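Local coordinates for protein beta-lactamase/D-alanine Carboxypeptidase (Yersinia pestis, PDB 3RJU) that probably acts as a serine beta-lactamase or D-alanine carboxypeptidase, a penicillin-binding-protein relative expected to cleave beta-lactams or D-alanyl peptide ends, at residues A[340-343]-A[344-348]; A[238-241]-A[242-246]; A[149-153]-A[154-158]; A[104-108]-A[109-113]; A[181-184]-A[185-189]. All coordinates share one frame; numbering follows the deposited sequence. Where two conformers were deposited one is given.

Contact 1: A[340-343]-A[344-348]; sequences DGVN and QLVAE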
# COMPACT_ATOMS: atom_id res chain seq x y z
N ASP A 340 0.02 9.39 13.28
CA ASP A 340 -0.84 9.91 14.35
C ASP A 340 -1.38 11.30 13.97
O ASP A 340 -2.56 11.61 14.20
CB ASP A 340 -0.11 10.03 15.68
CG ASP A 340 0.08 8.69 16.40
OD1 ASP A 340 -0.55 7.65 16.02
OD2 ASP A 340 0.85 8.69 17.38
N GLY A 341 -0.52 12.15 13.39
CA GLY A 341 -0.95 13.47 12.97
C GLY A 341 -2.01 13.42 11.88
O GLY A 341 -2.98 14.18 11.91
N VAL A 342 -1.82 12.52 10.92
CA VAL A 342 -2.84 12.32 9.89
C VAL A 342 -4.18 11.87 10.50
O VAL A 342 -5.24 12.38 10.12
CB VAL A 342 -2.36 11.34 8.79
CG1 VAL A 342 -3.53 10.86 7.93
CG2 VAL A 342 -1.26 11.99 7.94
N ASN A 343 -4.14 10.94 11.44
CA ASN A 343 -5.37 10.46 12.05
C ASN A 343 -6.10 11.58 12.78
O ASN A 343 -7.33 11.68 12.72
CB ASN A 343 -5.11 9.27 12.97
CG ASN A 343 -4.67 8.03 12.21
OD1 ASN A 343 -5.04 7.84 11.04
ND2 ASN A 343 -3.86 7.17 12.87
N GLN A 344 -5.34 12.42 13.47
CA GLN A 344 -5.95 13.56 14.14
C GLN A 344 -6.51 14.58 13.16
O GLN A 344 -7.56 15.17 13.42
CB GLN A 344 -4.95 14.20 15.09
CG GLN A 344 -4.63 13.29 16.25
CD GLN A 344 -3.50 13.79 17.10
OE1 GLN A 344 -3.17 14.98 17.09
NE2 GLN A 344 -2.89 12.89 17.86
N LEU A 345 -5.82 14.79 12.04
CA LEU A 345 -6.36 15.63 10.97
C LEU A 345 -7.69 15.06 10.48
O LEU A 345 -8.68 15.79 10.33
CB LEU A 345 -5.36 15.73 9.82
CG LEU A 345 -5.86 16.39 8.51
CD1 LEU A 345 -6.40 17.81 8.74
CD2 LEU A 345 -4.73 16.41 7.49
N VAL A 346 -7.72 13.76 10.21
CA VAL A 346 -8.94 13.11 9.73
C VAL A 346 -10.07 13.30 10.76
O VAL A 346 -11.22 13.58 10.41
CB VAL A 346 -8.71 11.61 9.43
CG1 VAL A 346 -10.02 10.88 9.23
CG2 VAL A 346 -7.83 11.46 8.19
N ALA A 347 -9.72 13.21 12.04
CA ALA A 347 -10.71 13.37 13.11
C ALA A 347 -11.31 14.78 13.09
O ALA A 347 -12.52 14.95 13.32
CB ALA A 347 -10.10 13.07 14.47
N GLU A 348 -10.48 15.78 12.81
CA GLU A 348 -11.01 17.14 12.72
C GLU A 348 -11.86 17.31 11.45
O GLU A 348 -12.91 17.97 11.48
CB GLU A 348 -9.88 18.18 12.77
CG GLU A 348 -10.39 19.64 12.84
CD GLU A 348 -11.20 19.96 14.10
OE1 GLU A 348 -10.96 19.32 15.15
OE2 GLU A 348 -12.08 20.86 14.04

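Contact 2: A[238-241]-A[242-246]; sequences HWMQ and QFLAS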
# COMPACT_ATOMS: atom_id res chain seq x y z
N HIS A 238 -5.38 11.04 -7.67
CA HIS A 238 -6.34 10.45 -8.59
C HIS A 238 -6.76 9.04 -8.17
O HIS A 238 -7.94 8.69 -8.26
CB HIS A 238 -5.80 10.47 -10.03
CG HIS A 238 -5.57 11.85 -10.56
ND1 HIS A 238 -6.54 12.83 -10.53
CD2 HIS A 238 -4.47 12.42 -11.12
CE1 HIS A 238 -6.06 13.94 -11.05
NE2 HIS A 238 -4.80 13.72 -11.41
N TRP A 239 -5.80 8.25 -7.69
CA TRP A 239 -6.09 6.89 -7.23
C TRP A 239 -7.01 6.92 -6.02
O TRP A 239 -8.02 6.21 -5.95
CB TRP A 239 -4.80 6.13 -6.91
CG TRP A 239 -5.05 4.68 -6.69
CD1 TRP A 239 -5.20 3.73 -7.65
CD2 TRP A 239 -5.21 4.00 -5.44
NE1 TRP A 239 -5.44 2.50 -7.09
CE2 TRP A 239 -5.45 2.63 -5.73
CE3 TRP A 239 -5.17 4.41 -4.10
CZ2 TRP A 239 -5.65 1.67 -4.73
CZ3 TRP A 239 -5.37 3.46 -3.11
CH2 TRP A 239 -5.60 2.10 -3.43
N MSE A 240 -6.66 7.75 -5.05
CA MSE A 240 -7.42 7.81 -3.81
C MSE A 240 -8.85 8.30 -4.07
O MSE A 240 -9.80 7.86 -3.43
CB MSE A 240 -6.70 8.73 -2.81
CG MSE A 240 -7.39 8.78 -1.47
SE MSE A 240 -6.28 9.55 -0.05
CE MSE A 240 -6.22 11.38 -0.69
N GLN A 241 -9.00 9.21 -5.03
CA GLN A 241 -10.31 9.81 -5.34
C GLN A 241 -11.36 8.76 -5.70
O GLN A 241 -12.55 8.96 -5.46
CB GLN A 241 -10.18 10.84 -6.48
CG GLN A 241 -11.50 11.56 -6.86
CD GLN A 241 -12.01 12.44 -5.76
OE1 GLN A 241 -11.52 13.55 -5.56
NE2 GLN A 241 -12.99 11.94 -5.00
N GLN A 242 -10.94 7.64 -6.29
CA GLN A 242 -11.93 6.64 -6.73
C GLN A 242 -12.66 5.97 -5.57
O GLN A 242 -13.69 5.32 -5.79
CB GLN A 242 -11.39 5.59 -7.73
CG GLN A 242 -9.89 5.50 -7.92
CD GLN A 242 -9.40 4.06 -8.12
OE1 GLN A 242 -9.85 3.32 -9.01
NE2 GLN A 242 -8.48 3.66 -7.29
N PHE A 243 -12.17 6.14 -4.35
CA PHE A 243 -12.87 5.58 -3.18
C PHE A 243 -13.88 6.54 -2.55
O PHE A 243 -14.61 6.16 -1.64
CB PHE A 243 -11.88 5.11 -2.10
CG PHE A 243 -10.93 4.04 -2.59
CD1 PHE A 243 -11.26 2.69 -2.48
CD2 PHE A 243 -9.72 4.38 -3.18
CE1 PHE A 243 -10.40 1.71 -2.94
CE2 PHE A 243 -8.86 3.40 -3.64
CZ PHE A 243 -9.18 2.06 -3.50
N LEU A 244 -13.92 7.77 -3.04
CA LEU A 244 -14.63 8.85 -2.36
C LEU A 244 -15.61 9.50 -3.31
O LEU A 244 -15.27 9.78 -4.45
CB LEU A 244 -13.61 9.92 -1.91
CG LEU A 244 -12.47 9.38 -1.05
CD1 LEU A 244 -11.45 10.48 -0.74
CD2 LEU A 244 -13.05 8.81 0.24
N ALA A 245 -16.82 9.77 -2.83
CA ALA A 245 -17.79 10.48 -3.66
C ALA A 245 -17.52 11.99 -3.69
O ALA A 245 -17.04 12.58 -2.71
CB ALA A 245 -19.21 10.21 -3.17
N SER A 246 -17.88 12.61 -4.80
CA SER A 246 -17.86 14.07 -4.93
C SER A 246 -19.03 14.47 -5.79
O SER A 246 -19.84 13.64 -6.19
CB SER A 246 -16.56 14.54 -5.58
OG SER A 246 -16.50 14.15 -6.95
O HOH W 1 -14.33 13.21 -2.76

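Contact 3: A[149-153]-A[154-158]; sequences VTVPP and GVKAA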
# COMPACT_ATOMS: atom_id res chain seq x y z
N VAL A 149 5.04 -25.26 5.21
CA VAL A 149 4.07 -24.36 5.82
C VAL A 149 3.54 -25.06 7.05
O VAL A 149 2.88 -26.10 6.95
CB VAL A 149 2.93 -24.04 4.82
CG1 VAL A 149 1.86 -23.20 5.50
CG2 VAL A 149 3.48 -23.32 3.58
N THR A 150 3.81 -24.50 8.22
CA THR A 150 3.50 -25.19 9.46
C THR A 150 2.37 -24.60 10.30
O THR A 150 2.08 -25.10 11.39
CB THR A 150 4.76 -25.34 10.34
OG1 THR A 150 5.24 -24.03 10.70
CG2 THR A 150 5.85 -26.11 9.60
N VAL A 151 1.72 -23.56 9.80
CA VAL A 151 0.53 -23.05 10.47
C VAL A 151 -0.64 -23.10 9.48
O VAL A 151 -0.48 -22.83 8.29
CB VAL A 151 0.72 -21.61 10.97
CG1 VAL A 151 0.99 -20.71 9.82
CG2 VAL A 151 -0.51 -21.13 11.72
N PRO A 152 -1.83 -23.46 9.96
CA PRO A 152 -2.94 -23.48 9.01
C PRO A 152 -3.32 -22.07 8.55
O PRO A 152 -3.11 -21.11 9.28
CB PRO A 152 -4.10 -24.09 9.81
CG PRO A 152 -3.69 -24.01 11.24
CD PRO A 152 -2.21 -23.91 11.31
N PRO A 153 -3.91 -21.95 7.37
CA PRO A 153 -4.29 -20.62 6.88
C PRO A 153 -5.52 -20.05 7.62
O PRO A 153 -6.36 -20.79 8.13
CB PRO A 153 -4.60 -20.87 5.40
CG PRO A 153 -5.11 -22.31 5.37
CD PRO A 153 -4.33 -23.04 6.46
N GLY A 154 -5.60 -18.73 7.69
CA GLY A 154 -6.74 -18.08 8.32
C GLY A 154 -6.75 -18.13 9.83
O GLY A 154 -7.80 -17.89 10.46
N VAL A 155 -5.60 -18.44 10.43
CA VAL A 155 -5.51 -18.59 11.88
C VAL A 155 -4.71 -17.48 12.54
O VAL A 155 -5.09 -16.99 13.61
CB VAL A 155 -4.93 -19.97 12.23
CG1 VAL A 155 -4.56 -20.09 13.71
CG2 VAL A 155 -5.93 -21.06 11.85
N LYS A 156 -3.61 -17.11 11.91
CA LYS A 156 -2.76 -16.03 12.41
C LYS A 156 -2.52 -15.00 11.30
O LYS A 156 -2.32 -15.37 10.14
CB LYS A 156 -1.40 -16.57 12.87
CG LYS A 156 -1.44 -17.46 14.10
CD LYS A 156 -0.05 -17.92 14.50
CE LYS A 156 -0.10 -18.87 15.68
NZ LYS A 156 1.29 -19.22 16.11
N ALA A 157 -2.55 -13.72 11.66
CA ALA A 157 -2.09 -12.70 10.73
C ALA A 157 -0.62 -12.45 11.01
O ALA A 157 -0.23 -12.27 12.16
CB ALA A 157 -2.86 -11.40 10.89
N ALA A 158 0.19 -12.43 9.96
CA ALA A 158 1.60 -12.07 10.09
C ALA A 158 1.93 -11.34 8.82
O ALA A 158 1.98 -11.94 7.74
CB ALA A 158 2.46 -13.29 10.26
O HOH W 2 -2.82 -18.48 9.50

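Contact 4: A[104-108]-A[109-113]; sequences QPIRL and LHLAS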
# COMPACT_ATOMS: atom_id res chain seq x y z
N GLN A 104 -6.34 -27.83 3.44
CA GLN A 104 -6.17 -26.43 3.89
C GLN A 104 -5.11 -25.69 3.07
O GLN A 104 -4.10 -25.26 3.60
CB GLN A 104 -5.83 -26.35 5.39
CG GLN A 104 -6.89 -26.94 6.33
CD GLN A 104 -6.95 -26.26 7.70
OE1 GLN A 104 -7.18 -25.03 7.79
NE2 GLN A 104 -6.76 -27.06 8.79
N PRO A 105 -5.34 -25.55 1.76
CA PRO A 105 -4.32 -24.86 0.96
C PRO A 105 -4.28 -23.37 1.23
O PRO A 105 -5.28 -22.81 1.66
CB PRO A 105 -4.81 -25.10 -0.47
CG PRO A 105 -6.31 -25.20 -0.33
CD PRO A 105 -6.51 -25.97 0.96
N ILE A 106 -3.15 -22.74 0.95
CA ILE A 106 -3.10 -21.29 0.94
C ILE A 106 -3.92 -20.79 -0.25
O ILE A 106 -3.69 -21.22 -1.37
CB ILE A 106 -1.65 -20.80 0.80
CG1 ILE A 106 -0.88 -21.13 2.08
CG2 ILE A 106 -1.59 -19.30 0.52
CD1 ILE A 106 0.62 -21.05 1.93
N ARG A 107 -4.86 -19.87 -0.01
CA ARG A 107 -5.68 -19.30 -1.07
C ARG A 107 -5.33 -17.83 -1.30
O ARG A 107 -4.65 -17.21 -0.47
CB ARG A 107 -7.17 -19.45 -0.73
CG ARG A 107 -7.55 -20.89 -0.47
CD ARG A 107 -8.97 -21.00 0.08
NE ARG A 107 -9.27 -22.38 0.44
CZ ARG A 107 -9.79 -23.29 -0.39
NH1 ARG A 107 -10.11 -22.96 -1.63
NH2 ARG A 107 -10.02 -24.53 0.05
N LEU A 108 -5.77 -17.27 -2.42
CA LEU A 108 -5.41 -15.88 -2.73
C LEU A 108 -5.84 -14.93 -1.61
O LEU A 108 -5.07 -14.05 -1.23
CB LEU A 108 -5.95 -15.42 -4.09
CG LEU A 108 -5.54 -16.27 -5.30
CD1 LEU A 108 -6.08 -15.64 -6.58
CD2 LEU A 108 -4.03 -16.51 -5.39
N LEU A 109 -7.03 -15.15 -1.06
CA LEU A 109 -7.54 -14.38 0.07
C LEU A 109 -6.56 -14.35 1.24
O LEU A 109 -6.41 -13.32 1.93
CB LEU A 109 -8.90 -14.94 0.51
CG LEU A 109 -9.46 -14.36 1.80
CD1 LEU A 109 -9.71 -12.85 1.61
CD2 LEU A 109 -10.75 -15.07 2.19
N HIS A 110 -5.91 -15.48 1.50
CA HIS A 110 -4.97 -15.56 2.62
C HIS A 110 -3.74 -14.71 2.34
O HIS A 110 -3.21 -14.06 3.24
CB HIS A 110 -4.55 -17.01 2.91
CG HIS A 110 -5.69 -17.90 3.29
ND1 HIS A 110 -6.00 -19.05 2.59
CD2 HIS A 110 -6.59 -17.81 4.30
CE1 HIS A 110 -7.05 -19.63 3.16
NE2 HIS A 110 -7.43 -18.89 4.19
N LEU A 111 -3.26 -14.73 1.10
CA LEU A 111 -2.11 -13.89 0.76
C LEU A 111 -2.48 -12.42 0.96
O LEU A 111 -1.67 -11.64 1.48
CB LEU A 111 -1.69 -14.12 -0.70
CG LEU A 111 -1.33 -15.56 -1.08
CD1 LEU A 111 -1.14 -15.63 -2.60
CD2 LEU A 111 -0.10 -16.04 -0.34
N ALA A 112 -3.68 -12.03 0.54
CA ALA A 112 -4.08 -10.62 0.59
C ALA A 112 -4.34 -10.10 2.01
O ALA A 112 -4.21 -8.90 2.28
CB ALA A 112 -5.31 -10.37 -0.30
N SER A 113 -4.76 -11.00 2.89
CA SER A 113 -5.11 -10.64 4.27
C SER A 113 -4.01 -10.99 5.31
O SER A 113 -4.24 -10.88 6.52
CB SER A 113 -6.42 -11.32 4.68
OG SER A 113 -6.29 -12.75 4.60

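Contact 5: A[181-184]-A[185-189]; sequences HLLR and DKITA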
# COMPACT_ATOMS: atom_id res chain seq x y z
N HIS A 181 1.88 -5.09 -16.93
CA HIS A 181 0.78 -4.82 -17.85
C HIS A 181 -0.57 -4.78 -17.14
O HIS A 181 -1.44 -4.00 -17.52
CB HIS A 181 0.74 -5.87 -18.96
CG HIS A 181 1.89 -5.77 -19.90
ND1 HIS A 181 1.92 -6.41 -21.12
CD2 HIS A 181 3.06 -5.10 -19.81
CE1 HIS A 181 3.06 -6.15 -21.73
NE2 HIS A 181 3.77 -5.35 -20.96
N LEU A 182 -0.76 -5.64 -16.13
CA LEU A 182 -1.96 -5.55 -15.31
C LEU A 182 -2.07 -4.21 -14.58
O LEU A 182 -3.14 -3.60 -14.56
CB LEU A 182 -2.03 -6.67 -14.28
CG LEU A 182 -2.46 -8.04 -14.77
CD1 LEU A 182 -2.32 -9.07 -13.64
CD2 LEU A 182 -3.89 -7.97 -15.28
N LEU A 183 -0.97 -3.78 -13.96
CA LEU A 183 -0.95 -2.51 -13.23
C LEU A 183 -1.34 -1.37 -14.18
O LEU A 183 -2.15 -0.51 -13.83
CB LEU A 183 0.45 -2.27 -12.64
CG LEU A 183 0.72 -0.95 -11.93
CD1 LEU A 183 -0.25 -0.76 -10.77
CD2 LEU A 183 2.17 -0.93 -11.44
N ARG A 184 -0.76 -1.39 -15.38
CA ARG A 184 -1.06 -0.39 -16.38
C ARG A 184 -2.52 -0.49 -16.83
O ARG A 184 -3.27 0.48 -16.80
CB ARG A 184 -0.12 -0.57 -17.58
CG ARG A 184 -0.31 0.43 -18.70
CD ARG A 184 0.38 -0.06 -19.97
NE ARG A 184 -0.23 -1.31 -20.44
CZ ARG A 184 0.32 -2.14 -21.32
NH1 ARG A 184 1.51 -1.88 -21.84
NH2 ARG A 184 -0.33 -3.24 -21.67
N ASP A 185 -2.95 -1.69 -17.23
CA ASP A 185 -4.28 -1.86 -17.84
C ASP A 185 -5.45 -1.72 -16.87
O ASP A 185 -6.52 -1.19 -17.24
CB ASP A 185 -4.38 -3.21 -18.58
CG ASP A 185 -3.39 -3.33 -19.72
OD1 ASP A 185 -2.81 -2.29 -20.12
OD2 ASP A 185 -3.20 -4.46 -20.21
N LYS A 186 -5.26 -2.20 -15.64
CA LYS A 186 -6.33 -2.16 -14.65
C LYS A 186 -6.35 -0.90 -13.79
O LYS A 186 -7.40 -0.53 -13.27
CB LYS A 186 -6.27 -3.39 -13.72
CG LYS A 186 -6.65 -4.71 -14.38
CD LYS A 186 -8.02 -4.62 -14.99
CE LYS A 186 -8.68 -5.99 -15.11
NZ LYS A 186 -10.04 -5.85 -15.71
N ILE A 187 -5.20 -0.25 -13.64
CA ILE A 187 -5.11 0.88 -12.71
C ILE A 187 -4.61 2.18 -13.33
O ILE A 187 -5.34 3.18 -13.38
CB ILE A 187 -4.25 0.54 -11.49
CG1 ILE A 187 -4.84 -0.64 -10.73
CG2 ILE A 187 -4.16 1.76 -10.57
CD1 ILE A 187 -4.06 -1.04 -9.46
N THR A 188 -3.36 2.20 -13.76
CA THR A 188 -2.72 3.47 -14.06
C THR A 188 -3.15 4.10 -15.39
O THR A 188 -3.33 5.31 -15.47
CB THR A 188 -1.17 3.38 -13.99
OG1 THR A 188 -0.67 2.57 -15.07
CG2 THR A 188 -0.73 2.78 -12.64
N ALA A 189 -3.32 3.30 -16.45
CA ALA A 189 -3.73 3.88 -17.72
C ALA A 189 -5.14 4.49 -17.68
O ALA A 189 -5.34 5.62 -18.15
CB ALA A 189 -3.57 2.87 -18.88

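Contact 1: A[340-343]-A[344-348]
Asp340 to Asn343 and Gln344 to Ala347 are successive turns of the C-terminal helix 336-349, joined by four i to i+4 backbone hydrogen bonds: Gln344 N to Asp340 O, Leu345 N to Gly341 O, Val346 N to Val342 O (2.8 Å) and Ala347 N to Asn343 O. One flank is apolar. Val342 and Val346 stand one turn apart, Val342 CG1 4.3 Å from Val346 CG2, and that same CG2, set beside its own backbone N while CG1 is anti to it (chi1 168°), also lies 3.4 Å from Val342 O. This valine pair faces the beta-sheet, against Tyr312, Val316 and Val323, whereas Leu345 leans on Ile9 and Tyr13 of helix 6-20. Gln344 instead runs its extended chain back along the helix, its CG 3.4 Å from Asp340 O. The amide oxygen OD1 of Asn343 is hydrogen-bonded to Tyr312 OH of strand 309-316. The helix therefore lies on the sheet mainly through branched apolar side chains, with the Asn343-Tyr312 bond giving the buried Asn343 amide a polar partner on the strand and Gln344 kept to the exposed flank.

Contact 2: A[238-241]-A[242-246]
Trp239 and Phe243 make the aromatic contact of this helix end: the edge of Phe243, led by CE2, points at the face of the six-membered ring of Trp239 in a T-shaped pair, centroids 4.8 Å apart and planes at 63°. Phe243 CE2 comes within 3.5 Å of Trp239 CH2. In the modelled conformer Gln242 NE2 lies over the same face of the indole, toward the pyrrole part. Among the hydrogen bonds, Gln242 N donates to Trp239 O at 3.3 Å; a second, from Gln242 NE2, is doubtful, belonging to one strained conformer of two. Trp239 NE1 bonds to Glu70 of helix 64-77. Phe243 N bonds to Met240 O, and Leu244 N to Gln241 O at 3.0 Å. The latter closes a type I beta turn, Gln241 to Leu244, in which helix 233-241 gives way to the loop leading to helix 255-258. Gln241, bent at chi2 (66°), curls its amide forward, and NE2 donates to Leu244 O at 3.2 Å from above that carbonyl plane. A water bridges the same NE2 to Ala245 O. Apolar contact is looser: the selenomethionine Met240 approaches Leu244 CD1 through CG at 4.5 Å, and both side chains rest on Ile31 of strand 25-32.

Contact 3: A[149-153]-A[154-158]
Pro153, Val155 and Gly154 form most of this bend, a type II beta turn running from Pro152 to Val155. Gly154 takes the third position with positive phi (75°), a backbone setting that favours glycine. Pro153 holds the second position, where its ring restricts phi. Val155 closes the turn from the far side and folds back over its first residue. Its CG1 is anti to the backbone N (chi1 169°), and this sets Val155 CG2 beside the N, from where it reaches Pro152 CG at 3.8 Å, the two side chains meeting at a slant. Val155 CB also lies 3.6 Å from Pro152 O. No direct hydrogen bond spans the turn; instead a water donates to Pro152 O at 2.7 Å and accepts from Lys156 N at 2.9 Å, bridging the mouth of the bend. Alongside, Val151 CG2 comes 4.3 Å from Lys156 CD. The turn carries the chain from the loop after helix 137-144 into strand 156-158, which runs parallel to strand 270-272. Backbone hydrogen bonds from Val155 to Val269 and from Ala157 to Ser270 and Lys272 secure that pairing, while Gly154 bonds to Thr115 and Ala158 to His114, just beyond helix 108-113.

Contact 4: A[104-108]-A[109-113]
His110 reaches back from the first turn of helix 108-113 to the residue before it: ND1 accepts a hydrogen bond from Arg107 N at 3.0 Å, with an N-H...N angle of 159° and the donor close to the imidazole plane. Its CG lies beside the backbone N (chi1 -61°), which turns the ring toward the N-cap residue Arg107. This N3 side chain thus satisfies the N-cap N-H, as in one half of a capping box, the reciprocal side-chain bond being absent. Arg107 O, at the same position, accepts from Leu111 N at 3.2 Å and, weakly, from His110 N. Further along, Ala112 N bonds to Leu108 O at 3.0 Å. One turn on, Leu109 O is gripped twice by one residue, by Ser113 N and by Ser113 OG at 2.7 Å, from opposite faces of its plane; OG is also hydrogen-bonded to Thr115 OG1. The Arg107 side chain runs extended beside His110, pointing the same way, with CB 3.5 Å from ND1; beyond it NH1 bonds to Thr84 O. Ile106 CG2 packs on Leu111 CD2 at 3.7 Å, the two side chains crossing at about a right angle, and Leu108 and Leu111 lean on Leu167 of helix 162-175. Because ND1 accepts from a backbone N-H, that nitrogen probably carries no proton, consistent with a neutral imidazole protonated on NE2 and with the nearby arginine charge disfavouring a second proton.

Contact 5: A[181-184]-A[185-189]
Arg184 and Asp185, adjacent on helix 179-191, lie side by side and pair as a salt bridge. Arg184 leaves the helix with CG anti to its backbone N (chi1 -179°) and then bends at chi3 (63°), which brings the guanidinium round so that one edge faces the carboxylate. The grip is side-on and falls on a single oxygen: Asp185 OD1 accepts from Arg184 NE at 2.8 Å and from NH2 at 3.1 Å, both on its syn side, while the bond from NH2 to OD2 is weak. The two planes are 27° apart. In this conformer Arg184 NH2 also passes over one face of the His181 ring, near its rim. Arg184 was modelled in two conformers, so the grip is probably not permanent. Asp185 OD2 also pairs with Lys177. Farther along, the helix widens into a pi-type turn: Leu183 O accepts from both Ile187 N and Thr188 N, the latter at 3.0 Å, and Arg184 O from Ala189 N at 2.8 Å. On the buried side Leu183 CD1 meets Ile187 CD1 and Thr188 CG2, each at 4.0 Å. Thr188 OG1 sits between its backbone N and carbonyl carbon (chi1 69°), 3.3 Å from Arg184 CA, leaving CG2 to face the leucine. Ile187 packs on helix 64-77, and Lys186 NZ forms a salt bridge with Asp78 just after it. With Lys177, and in this conformer Arg184, at its carboxylate, Asp185 is probably held as the anion.

Along the chain the order is contact 4, contact 3, contact 5, contact 2, contact 1. Contacts 3 and 4 are neighbours, centres 9 Å apart: Pro153 CB rests on His110 CE1 at 3.5 Å, so the turn before strand 156-158 packs against the start of helix 108-113. Contacts 2 and 5, centres 17 Å apart, touch where Trp239 CD1 meets Ile187 CG2, and both face helix 64-77, near whose start lies a sequence resembling the SxxK motif. Contact 1 stands apart, about 9 Å from contact 2 at nearest atoms, yet both lean on strand 309-316 of the large antiparallel sheet. Together they sample the mainly helical region and the sheet region between which serine beta-lactamase-type enzymes place their active site.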